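Local coordinates for malate dehydrogenase (Entamoeba histolytica, PDB 3I0P), which probably catalyses the NAD-dependent interconversion of malate and oxaloacetate, at residues S27-L39 / G91-M103. Residues are numbered along the deposited sequence; the frame is centred on the assembly and turned at random.
Sequences SDEENARMVRDTL and GFGHVNGTIGMKM
Where helix 29-45 crosses the N-terminal turns of helix 93-111 in this member of the malate/L-lactate dehydrogenase family, Val-35 packs against Phe-92 and His-94. The short axes run 89° apart and approach to 8.2 Å. At this crossing Val-35 divides its two methyls between two rings. Val-35 CG2 stands over one face of the ring of Phe-92, the N-cap residue, 3.6 Å from the ring centroid; Val-35 CG1, anti to the backbone N (chi1 168°), lies over a face of His-94 in a longer CH-pi contact. Ser-27 OG, which is hydrogen-bonded to Leu-22 O, reaches the Phe-92 edge near CZ. Around the imidazole, Thr-38 OG1 comes in near the ring plane beside CD2 and Leu-39 CD2 approaches NE2, while the ring of Tyr-59 also meets it. The His-94 side chain is about 8 Å from bound NAD, which places this buried crossing near the cofactor.

On the other flank, Asn-31 lays its amide across the methyls of Val-95, with Asn-31 CG 3.5 Å from Val-95 CG2; its ND2 is turned to the carbonyls of Ala-72 and Pro-70. Met-34, extended beyond CG, runs past Thr-98 and sets its CE 3.7 Å from Ile-99 CG1. No direct hydrogen bond joins the two segments. One water donates to Thr-98 OG1 at 2.7 Å and may also reach Met-34 O, an end of the bridge that stays tentative because the position of that carbonyl oxygen is less sure. Thr-98 OG1 itself donates to His-94 O within helix 93-111.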
loop_
_atom_site.group_PDB
_atom_site.type_symbol
_atom_site.label_atom_id
_atom_site.label_comp_id
_atom_site.label_asym_id
_atom_site.label_seq_id
_atom_site.Cartn_x
_atom_site.Cartn_y
_atom_site.Cartn_z
ATOM N N SER A 27 1.143 8.833 -34.785
ATOM C CA SER A 27 1.793 9.231 -33.531
ATOM C C SER A 27 2.997 10.143 -33.748
ATOM O O SER A 27 3.736 9.998 -34.719
ATOM C CB SER A 27 2.248 8.009 -32.733
ATOM O OG SER A 27 1.162 7.137 -32.490
ATOM N N ASP A 28 3.179 11.085 -32.831
ATOM C CA ASP A 28 4.433 11.803 -32.710
ATOM C C ASP A 28 5.529 10.752 -32.508
ATOM O O ASP A 28 5.319 9.758 -31.800
ATOM C CB ASP A 28 4.379 12.766 -31.525
ATOM C CG ASP A 28 5.755 13.263 -31.112
ATOM O OD1 ASP A 28 6.097 14.419 -31.434
ATOM O OD2 ASP A 28 6.509 12.491 -30.478
ATOM N N GLU A 29 6.689 10.969 -33.128
ATOM C CA GLU A 29 7.746 9.963 -33.110
ATOM C C GLU A 29 8.228 9.615 -31.694
ATOM O O GLU A 29 8.372 8.429 -31.355
ATOM C CB GLU A 29 8.910 10.362 -34.020
ATOM C CG GLU A 29 9.897 9.234 -34.260
ATOM C CD GLU A 29 11.008 9.169 -33.226
ATOM O OE1 GLU A 29 11.201 10.144 -32.464
ATOM O OE2 GLU A 29 11.707 8.139 -33.187
ATOM N N GLU A 30 8.478 10.632 -30.872
ATOM C CA GLU A 30 8.886 10.376 -29.496
ATOM C C GLU A 30 7.785 9.625 -28.730
ATOM O O GLU A 30 8.083 8.689 -27.983
ATOM C CB GLU A 30 9.289 11.664 -28.780
ATOM C CG GLU A 30 10.020 11.423 -27.449
ATOM C CD GLU A 30 10.302 12.712 -26.674
ATOM O OE1 GLU A 30 9.850 13.806 -27.110
ATOM O OE2 GLU A 30 10.985 12.619 -25.624
ATOM N N ASN A 31 6.524 10.025 -28.935
ATOM C CA ASN A 31 5.379 9.310 -28.366
ATOM C C ASN A 31 5.374 7.826 -28.726
ATOM O O ASN A 31 5.155 6.979 -27.859
ATOM C CB ASN A 31 4.056 9.953 -28.787
ATOM C CG ASN A 31 3.738 11.240 -28.017
ATOM O OD1 ASN A 31 4.567 11.759 -27.254
ATOM N ND2 ASN A 31 2.526 11.766 -28.231
ATOM N N ALA A 32 5.631 7.504 -29.998
ATOM C CA ALA A 32 5.695 6.102 -30.426
ATOM C C ALA A 32 6.746 5.347 -29.624
ATOM O O ALA A 32 6.517 4.210 -29.233
ATOM C CB ALA A 32 5.970 5.989 -31.917
ATOM N N ARG A 33 7.886 5.993 -29.369
ATOM C CA ARG A 33 8.963 5.392 -28.590
ATOM C C ARG A 33 8.602 5.161 -27.120
ATOM O O ARG A 33 8.858 4.085 -26.581
ATOM C CB ARG A 33 10.258 6.201 -28.710
ATOM C CG ARG A 33 11.196 5.672 -29.782
ATOM C CD ARG A 33 12.510 6.429 -29.807
ATOM N NE ARG A 33 12.332 7.836 -30.144
ATOM C CZ ARG A 33 12.791 8.852 -29.421
ATOM N NH1 ARG A 33 13.483 8.641 -28.301
ATOM N NH2 ARG A 33 12.572 10.097 -29.834
ATOM N N MET A 34 7.999 6.160 -26.485
ATOM C CA MET A 34 7.607 6.041 -25.087
ATOM C C MET A 34 6.601 4.907 -24.905
ATOM O O MET A 34 6.753 4.089 -24.013
ATOM C CB MET A 34 7.048 7.366 -24.553
ATOM C CG MET A 34 8.094 8.467 -24.373
ATOM S SD MET A 34 7.374 9.971 -23.679
ATOM C CE MET A 34 8.812 11.015 -23.450
ATOM N N VAL A 35 5.605 4.850 -25.790
ATOM C CA VAL A 35 4.529 3.858 -25.746
ATOM C C VAL A 35 5.011 2.441 -26.026
ATOM O O VAL A 35 4.622 1.504 -25.321
ATOM C CB VAL A 35 3.400 4.226 -26.734
ATOM C CG1 VAL A 35 2.400 3.076 -26.925
ATOM C CG2 VAL A 35 2.706 5.489 -26.265
ATOM N N ARG A 36 5.848 2.269 -27.045
ATOM C CA ARG A 36 6.318 0.941 -27.372
ATOM C C ARG A 36 7.279 0.421 -26.302
ATOM O O ARG A 36 7.280 -0.774 -26.021
ATOM C CB ARG A 36 6.913 0.883 -28.787
ATOM C CG ARG A 36 8.309 1.445 -28.941
ATOM C CD ARG A 36 9.369 0.378 -28.753
ATOM N NE ARG A 36 10.693 0.991 -28.734
ATOM C CZ ARG A 36 11.437 1.187 -29.815
ATOM N NH1 ARG A 36 10.994 0.811 -31.002
ATOM N NH2 ARG A 36 12.629 1.754 -29.716
ATOM N N ASP A 37 8.071 1.316 -25.699
ATOM C CA ASP A 37 8.972 0.935 -24.602
ATOM C C ASP A 37 8.197 0.352 -23.423
ATOM O O ASP A 37 8.573 -0.689 -22.881
ATOM C CB ASP A 37 9.810 2.117 -24.116
ATOM C CG ASP A 37 11.026 2.389 -24.988
ATOM O OD1 ASP A 37 11.287 1.647 -25.960
ATOM O OD2 ASP A 37 11.737 3.369 -24.679
ATOM N N THR A 38 7.105 1.008 -23.037
ATOM C CA THR A 38 6.352 0.529 -21.883
ATOM C C THR A 38 5.439 -0.624 -22.261
ATOM O O THR A 38 5.101 -1.439 -21.408
ATOM C CB THR A 38 5.571 1.634 -21.104
ATOM O OG1 THR A 38 4.174 1.389 -21.189
ATOM C CG2 THR A 38 5.877 3.031 -21.590
ATOM N N LEU A 39 5.051 -0.711 -23.530
ATOM C CA LEU A 39 4.327 -1.896 -23.987
ATOM C C LEU A 39 5.247 -3.111 -24.036
ATOM O O LEU A 39 4.921 -4.139 -23.441
ATOM C CB LEU A 39 3.603 -1.666 -25.317
ATOM C CG LEU A 39 2.432 -0.684 -25.209
ATOM C CD1 LEU A 39 1.609 -0.653 -26.480
ATOM C CD2 LEU A 39 1.550 -1.055 -24.015
ATOM N N GLY A 91 -3.832 12.172 -24.278
ATOM C CA GLY A 91 -2.733 11.395 -24.861
ATOM C C GLY A 91 -2.608 9.980 -24.309
ATOM O O GLY A 91 -3.449 9.518 -23.528
ATOM N N PHE A 92 -1.548 9.292 -24.723
ATOM C CA PHE A 92 -1.212 7.974 -24.196
ATOM C C PHE A 92 -0.813 8.076 -22.735
ATOM O O PHE A 92 0.003 8.931 -22.366
ATOM C CB PHE A 92 0.009 7.422 -24.897
ATOM C CG PHE A 92 -0.175 7.130 -26.348
ATOM C CD1 PHE A 92 -0.887 6.000 -26.765
ATOM C CD2 PHE A 92 0.444 7.936 -27.306
ATOM C CE1 PHE A 92 -1.010 5.705 -28.120
ATOM C CE2 PHE A 92 0.334 7.643 -28.654
ATOM C CZ PHE A 92 -0.394 6.530 -29.066
ATOM N N GLY A 93 -1.340 7.178 -21.909
ATOM C CA GLY A 93 -0.934 7.124 -20.513
ATOM C C GLY A 93 0.566 6.954 -20.380
ATOM O O GLY A 93 1.173 7.494 -19.463
ATOM N N HIS A 94 1.152 6.203 -21.312
ATOM C CA HIS A 94 2.588 5.911 -21.323
ATOM C C HIS A 94 3.375 7.171 -21.575
ATOM O O HIS A 94 4.459 7.350 -21.013
ATOM C CB HIS A 94 2.929 4.883 -22.396
ATOM C CG HIS A 94 1.818 3.930 -22.686
ATOM N ND1 HIS A 94 0.787 4.237 -23.548
ATOM C CD2 HIS A 94 1.559 2.687 -22.212
ATOM C CE1 HIS A 94 -0.049 3.217 -23.606
ATOM N NE2 HIS A 94 0.395 2.263 -22.807
ATOM N N VAL A 95 2.823 8.052 -22.408
ATOM C CA VAL A 95 3.436 9.350 -22.669
ATOM C C VAL A 95 3.359 10.215 -21.410
ATOM O O VAL A 95 4.377 10.722 -20.943
ATOM C CB VAL A 95 2.797 10.046 -23.899
ATOM C CG1 VAL A 95 3.223 11.510 -23.997
ATOM C CG2 VAL A 95 3.157 9.290 -25.175
ATOM N N ASN A 96 2.156 10.362 -20.854
ATOM C CA ASN A 96 1.957 11.164 -19.649
ATOM C C ASN A 96 2.750 10.574 -18.475
ATOM O O ASN A 96 3.450 11.299 -17.748
ATOM C CB ASN A 96 0.460 11.296 -19.316
ATOM C CG ASN A 96 -0.341 11.987 -20.434
ATOM O OD1 ASN A 96 0.021 13.066 -20.900
ATOM N ND2 ASN A 96 -1.433 11.359 -20.859
ATOM N N GLY A 97 2.663 9.252 -18.324
ATOM C CA GLY A 97 3.363 8.536 -17.269
ATOM C C GLY A 97 4.876 8.705 -17.290
ATOM O O GLY A 97 5.489 8.994 -16.254
ATOM N N THR A 98 5.471 8.522 -18.472
ATOM C CA THR A 98 6.917 8.605 -18.632
ATOM C C THR A 98 7.386 10.012 -18.319
ATOM O O THR A 98 8.322 10.212 -17.544
ATOM C CB THR A 98 7.352 8.182 -20.047
ATOM O OG1 THR A 98 6.985 6.818 -20.256
ATOM C CG2 THR A 98 8.853 8.323 -20.235
ATOM N N ILE A 99 6.719 10.989 -18.909
ATOM C CA ILE A 99 7.038 12.382 -18.636
ATOM C C ILE A 99 6.801 12.745 -17.154
ATOM O O ILE A 99 7.688 13.310 -16.505
ATOM C CB ILE A 99 6.305 13.315 -19.612
ATOM C CG1 ILE A 99 6.826 13.053 -21.031
ATOM C CG2 ILE A 99 6.454 14.806 -19.180
ATOM C CD1 ILE A 99 5.929 13.569 -22.132
ATOM N N GLY A 100 5.634 12.368 -16.624
ATOM C CA GLY A 100 5.279 12.621 -15.226
ATOM C C GLY A 100 6.278 12.097 -14.206
ATOM O O GLY A 100 6.672 12.821 -13.286
ATOM N N MET A 101 6.689 10.843 -14.362
ATOM C CA MET A 101 7.637 10.226 -13.443
ATOM C C MET A 101 9.051 10.786 -13.628
ATOM O O MET A 101 9.717 11.120 -12.650
ATOM C CB MET A 101 7.615 8.691 -13.567
ATOM C CG MET A 101 8.645 7.966 -12.700
ATOM S SD MET A 101 8.517 8.259 -10.916
ATOM C CE MET A 101 7.347 6.996 -10.422
ATOM N N LYS A 102 9.503 10.905 -14.877
ATOM C CA LYS A 102 10.804 11.521 -15.160
ATOM C C LYS A 102 10.879 12.883 -14.493
ATOM O O LYS A 102 11.914 13.285 -13.971
ATOM C CB LYS A 102 11.016 11.685 -16.659
ATOM C CG LYS A 102 11.667 10.514 -17.322
ATOM C CD LYS A 102 11.632 10.646 -18.846
ATOM C CE LYS A 102 12.520 11.779 -19.369
ATOM N NZ LYS A 102 12.380 11.901 -20.856
ATOM N N MET A 103 9.751 13.578 -14.527
ATOM C CA MET A 103 9.600 14.885 -13.933
ATOM C C MET A 103 9.643 14.792 -12.407
ATOM O O MET A 103 10.326 15.586 -11.758
ATOM C CB MET A 103 8.286 15.471 -14.417
ATOM C CG MET A 103 8.102 16.928 -14.171
ATOM S SD MET A 103 6.929 17.614 -15.362
ATOM C CE MET A 103 6.808 19.250 -14.636
HETATM O O HOH W 1 8.293 5.279 -22.070
#